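Local coordinates for DNA replication licensing factor MCM related protein (Thermoplasma acidophilum, PDB 4ME3), which probably serves as an ATP-dependent single-stranded DNA helicase in replication, represented here by its zinc-binding N-terminal domain, at residues F145-Y155 against L163-L174. Sequence-based numbering, arbitrary orientation.
Sequences FECSSCHGLTY and LSEPQVCDHCGL. With ZN (zinc ion), chain B.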
loop_
_atom_site.group_PDB
_atom_site.type_symbol
_atom_site.label_atom_id
_atom_site.label_comp_id
_atom_site.label_asym_id
_atom_site.label_seq_id
_atom_site.Cartn_x
_atom_site.Cartn_y
_atom_site.Cartn_z
ATOM N N PHE A 145 0.816 -10.664 -17.801
ATOM C CA PHE A 145 1.899 -11.083 -18.685
ATOM C C PHE A 145 1.480 -12.289 -19.519
ATOM O O PHE A 145 1.014 -13.292 -18.981
ATOM C CB PHE A 145 3.149 -11.430 -17.875
ATOM C CG PHE A 145 3.846 -10.235 -17.289
ATOM C CD1 PHE A 145 4.772 -9.525 -18.033
ATOM C CD2 PHE A 145 3.580 -9.826 -15.994
ATOM C CE1 PHE A 145 5.417 -8.427 -17.496
ATOM C CE2 PHE A 145 4.223 -8.731 -15.453
ATOM C CZ PHE A 145 5.141 -8.031 -16.207
ATOM N N GLU A 146 1.657 -12.193 -20.833
ATOM C CA GLU A 146 1.274 -13.279 -21.729
ATOM C C GLU A 146 2.457 -14.187 -22.046
ATOM O O GLU A 146 3.511 -13.725 -22.490
ATOM C CB GLU A 146 0.678 -12.721 -23.023
ATOM C CG GLU A 146 0.325 -13.793 -24.041
ATOM C CD GLU A 146 -0.333 -13.228 -25.285
ATOM O OE1 GLU A 146 -0.596 -12.007 -25.324
ATOM O OE2 GLU A 146 -0.588 -14.008 -26.227
ATOM N N CYS A 147 2.269 -15.484 -21.814
ATOM C CA CYS A 147 3.310 -16.481 -22.045
ATOM C C CYS A 147 3.548 -16.688 -23.536
ATOM O O CYS A 147 2.606 -16.886 -24.299
ATOM C CB CYS A 147 2.908 -17.812 -21.400
ATOM S SG CYS A 147 4.050 -19.176 -21.734
ATOM N N SER A 148 4.810 -16.648 -23.949
ATOM C CA SER A 148 5.150 -16.814 -25.359
ATOM C C SER A 148 4.816 -18.216 -25.863
ATOM O O SER A 148 4.692 -18.434 -27.069
ATOM C CB SER A 148 6.633 -16.510 -25.596
ATOM O OG SER A 148 7.465 -17.323 -24.787
ATOM N N SER A 149 4.661 -19.162 -24.942
ATOM C CA SER A 149 4.404 -20.550 -25.314
ATOM C C SER A 149 2.910 -20.872 -25.379
ATOM O O SER A 149 2.389 -21.197 -26.446
ATOM C CB SER A 149 5.102 -21.500 -24.339
ATOM O OG SER A 149 4.924 -22.849 -24.736
ATOM N N CYS A 150 2.226 -20.784 -24.242
ATOM C CA CYS A 150 0.813 -21.149 -24.171
ATOM C C CYS A 150 -0.105 -19.936 -24.316
ATOM O O CYS A 150 -1.323 -20.083 -24.424
ATOM C CB CYS A 150 0.512 -21.864 -22.850
ATOM S SG CYS A 150 0.603 -20.803 -21.386
ATOM N N HIS A 151 0.482 -18.744 -24.309
ATOM C CA HIS A 151 -0.276 -17.503 -24.451
ATOM C C HIS A 151 -1.264 -17.284 -23.307
ATOM O O HIS A 151 -2.183 -16.471 -23.415
ATOM C CB HIS A 151 -0.995 -17.470 -25.801
ATOM C CG HIS A 151 -0.063 -17.482 -26.972
ATOM N ND1 HIS A 151 0.832 -16.462 -27.218
ATOM C CD2 HIS A 151 0.124 -18.389 -27.959
ATOM C CE1 HIS A 151 1.526 -16.739 -28.305
ATOM N NE2 HIS A 151 1.115 -17.904 -28.777
ATOM N N GLY A 152 -1.068 -18.004 -22.208
ATOM C CA GLY A 152 -1.866 -17.797 -21.015
ATOM C C GLY A 152 -1.382 -16.571 -20.267
ATOM O O GLY A 152 -0.300 -16.055 -20.551
ATOM N N LEU A 153 -2.174 -16.110 -19.305
ATOM C CA LEU A 153 -1.847 -14.896 -18.566
ATOM C C LEU A 153 -1.383 -15.181 -17.145
ATOM O O LEU A 153 -2.077 -15.835 -16.370
ATOM C CB LEU A 153 -3.055 -13.963 -18.521
ATOM C CG LEU A 153 -3.528 -13.425 -19.869
ATOM C CD1 LEU A 153 -4.808 -12.632 -19.690
ATOM C CD2 LEU A 153 -2.448 -12.569 -20.515
ATOM N N THR A 154 -0.201 -14.674 -16.816
ATOM C CA THR A 154 0.314 -14.700 -15.457
ATOM C C THR A 154 0.279 -13.284 -14.907
ATOM O O THR A 154 0.857 -12.369 -15.496
ATOM C CB THR A 154 1.765 -15.205 -15.421
ATOM O OG1 THR A 154 1.811 -16.567 -15.860
ATOM C CG2 THR A 154 2.348 -15.109 -14.013
ATOM N N TYR A 155 -0.403 -13.094 -13.785
ATOM C CA TYR A 155 -0.484 -11.778 -13.172
ATOM C C TYR A 155 0.568 -11.626 -12.082
ATOM O O TYR A 155 0.779 -12.533 -11.280
ATOM C CB TYR A 155 -1.885 -11.532 -12.608
ATOM C CG TYR A 155 -2.892 -11.104 -13.655
ATOM C CD1 TYR A 155 -3.570 -12.043 -14.420
ATOM C CD2 TYR A 155 -3.157 -9.760 -13.881
ATOM C CE1 TYR A 155 -4.486 -11.655 -15.381
ATOM C CE2 TYR A 155 -4.073 -9.362 -14.839
ATOM C CZ TYR A 155 -4.735 -10.316 -15.585
ATOM O OH TYR A 155 -5.647 -9.923 -16.540
ATOM N N LEU A 163 9.444 -2.463 -13.376
ATOM C CA LEU A 163 8.509 -3.549 -13.650
ATOM C C LEU A 163 9.028 -4.891 -13.142
ATOM O O LEU A 163 10.155 -5.282 -13.439
ATOM C CB LEU A 163 8.250 -3.643 -15.154
ATOM C CG LEU A 163 7.261 -4.721 -15.602
ATOM C CD1 LEU A 163 5.841 -4.347 -15.203
ATOM C CD2 LEU A 163 7.360 -4.946 -17.100
ATOM N N SER A 164 8.198 -5.592 -12.375
ATOM C CA SER A 164 8.512 -6.946 -11.932
ATOM C C SER A 164 7.900 -7.955 -12.898
ATOM O O SER A 164 6.680 -8.019 -13.044
ATOM C CB SER A 164 7.972 -7.191 -10.522
ATOM O OG SER A 164 8.487 -6.245 -9.604
ATOM N N GLU A 165 8.750 -8.735 -13.560
ATOM C CA GLU A 165 8.281 -9.727 -14.521
ATOM C C GLU A 165 8.209 -11.106 -13.874
ATOM O O GLU A 165 8.886 -11.363 -12.880
ATOM C CB GLU A 165 9.212 -9.780 -15.735
ATOM C CG GLU A 165 8.556 -9.343 -17.037
ATOM C CD GLU A 165 9.129 -10.049 -18.255
ATOM O OE1 GLU A 165 10.115 -10.801 -18.107
ATOM O OE2 GLU A 165 8.583 -9.856 -19.362
ATOM N N PRO A 166 7.376 -11.998 -14.430
ATOM C CA PRO A 166 7.339 -13.373 -13.924
ATOM C C PRO A 166 8.495 -14.210 -14.460
ATOM O O PRO A 166 9.049 -13.900 -15.514
ATOM C CB PRO A 166 6.005 -13.906 -14.455
ATOM C CG PRO A 166 5.735 -13.104 -15.678
ATOM C CD PRO A 166 6.344 -11.750 -15.452
ATOM N N GLN A 167 8.849 -15.263 -13.733
ATOM C CA GLN A 167 9.898 -16.174 -14.169
ATOM C C GLN A 167 9.280 -17.436 -14.760
ATOM O O GLN A 167 9.766 -17.970 -15.758
ATOM C CB GLN A 167 10.798 -16.545 -12.993
ATOM C CG GLN A 167 12.188 -16.995 -13.404
ATOM C CD GLN A 167 13.074 -15.839 -13.829
ATOM O OE1 GLN A 167 13.628 -15.837 -14.929
ATOM N NE2 GLN A 167 13.221 -14.853 -12.950
ATOM N N VAL A 168 8.204 -17.902 -14.135
ATOM C CA VAL A 168 7.524 -19.123 -14.557
ATOM C C VAL A 168 6.063 -18.837 -14.893
ATOM O O VAL A 168 5.415 -18.018 -14.240
ATOM C CB VAL A 168 7.590 -20.202 -13.454
ATOM C CG1 VAL A 168 7.061 -19.655 -12.138
ATOM C CG2 VAL A 168 6.817 -21.448 -13.868
ATOM N N CYS A 169 5.549 -19.519 -15.912
ATOM C CA CYS A 169 4.167 -19.344 -16.344
ATOM C C CYS A 169 3.205 -20.059 -15.394
ATOM O O CYS A 169 3.408 -21.224 -15.059
ATOM C CB CYS A 169 3.990 -19.872 -17.773
ATOM S SG CYS A 169 2.294 -19.792 -18.416
ATOM N N ASP A 170 2.160 -19.357 -14.964
ATOM C CA ASP A 170 1.171 -19.931 -14.055
ATOM C C ASP A 170 0.278 -20.958 -14.740
ATOM O O ASP A 170 -0.426 -21.714 -14.069
ATOM C CB ASP A 170 0.287 -18.833 -13.451
ATOM C CG ASP A 170 0.952 -18.115 -12.293
ATOM O OD1 ASP A 170 1.984 -18.608 -11.789
ATOM O OD2 ASP A 170 0.433 -17.057 -11.880
ATOM N N HIS A 171 0.301 -20.989 -16.069
ATOM C CA HIS A 171 -0.610 -21.851 -16.815
ATOM C C HIS A 171 0.054 -23.106 -17.382
ATOM O O HIS A 171 -0.563 -24.170 -17.406
ATOM C CB HIS A 171 -1.290 -21.062 -17.937
ATOM C CG HIS A 171 -2.284 -20.056 -17.446
ATOM N ND1 HIS A 171 -3.582 -20.391 -17.127
ATOM C CD2 HIS A 171 -2.170 -18.728 -17.214
ATOM C CE1 HIS A 171 -4.226 -19.311 -16.721
ATOM N NE2 HIS A 171 -3.392 -18.288 -16.764
ATOM N N CYS A 172 1.298 -22.990 -17.839
ATOM C CA CYS A 172 1.980 -24.133 -18.450
ATOM C C CYS A 172 3.228 -24.583 -17.683
ATOM O O CYS A 172 3.770 -25.651 -17.953
ATOM C CB CYS A 172 2.335 -23.829 -19.909
ATOM S SG CYS A 172 3.754 -22.742 -20.147
ATOM N N GLY A 173 3.687 -23.770 -16.738
ATOM C CA GLY A 173 4.770 -24.175 -15.859
ATOM C C GLY A 173 6.173 -24.028 -16.422
ATOM O O GLY A 173 7.151 -24.315 -15.730
ATOM N N LEU A 174 6.287 -23.590 -17.671
ATOM C CA LEU A 174 7.598 -23.335 -18.259
ATOM C C LEU A 174 8.181 -22.057 -17.664
ATOM O O LEU A 174 7.449 -21.235 -17.113
ATOM C CB LEU A 174 7.493 -23.216 -19.780
ATOM C CG LEU A 174 6.969 -24.456 -20.507
ATOM C CD1 LEU A 174 6.849 -24.190 -21.996
ATOM C CD2 LEU A 174 7.863 -25.661 -20.251
HETATM ZN ZN ZN B . 2.725 -20.694 -20.545
HETATM O O HOH W 1 -1.723 -15.575 -12.794
#
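The thiolate of C169 is gripped from several directions: C169 SG binds the zinc ion at 2.4 Å and also accepts hydrogen bonds from the N-H groups of H171 and C172, the last two residues of its own CxxC turn. C147 SG, another zinc ligand, repeats the scheme with the amides of S149 and C150. In both CxxC turns the first cysteine swings its sulfur anti to the backbone N (chi1 175° for C147), whereas C150 and C172 tuck SG between N and the carbonyl carbon, and the four sulfurs thus converge on one metal. C150 SG lies 3.6 Å from C169 SG, and the N-H...S hydrogen bonds probably temper the charge gathered there.

T154 and D170 tie strand 153-157 to the second turn. D170 N gives T154 OG1 an almost perfectly straight hydrogen bond of 3.0 Å, while the methyl CG2 of T154 rests 3.5 Å from D170 OD2. That carboxylate oxygen reaches Y155 N through a water bridge. The H171 ring presents its edge to the L153 carbonyl; the bond from H171 NE2 to L153 O is short, 2.8 Å, but bent and weak.

Farther from the zinc, P166 lays CD over one face of the F145 ring, 3.5 Å from its centroid, a CH-pi contact nearly along the ring normal. L163 CD1 meets the ring edge at CZ, and E165 passes its CG 3.3 Å from F145 CE1, its carboxylate turned almost perpendicular to the ring. F183 of strand 183-185 also packs against F145, E165 and P166. Metal at one end and aromatic packing at the other thus join a beta hairpin to an irregular loop, in the Cys4 zinc-binding subdomain of the MCM N-terminal domain.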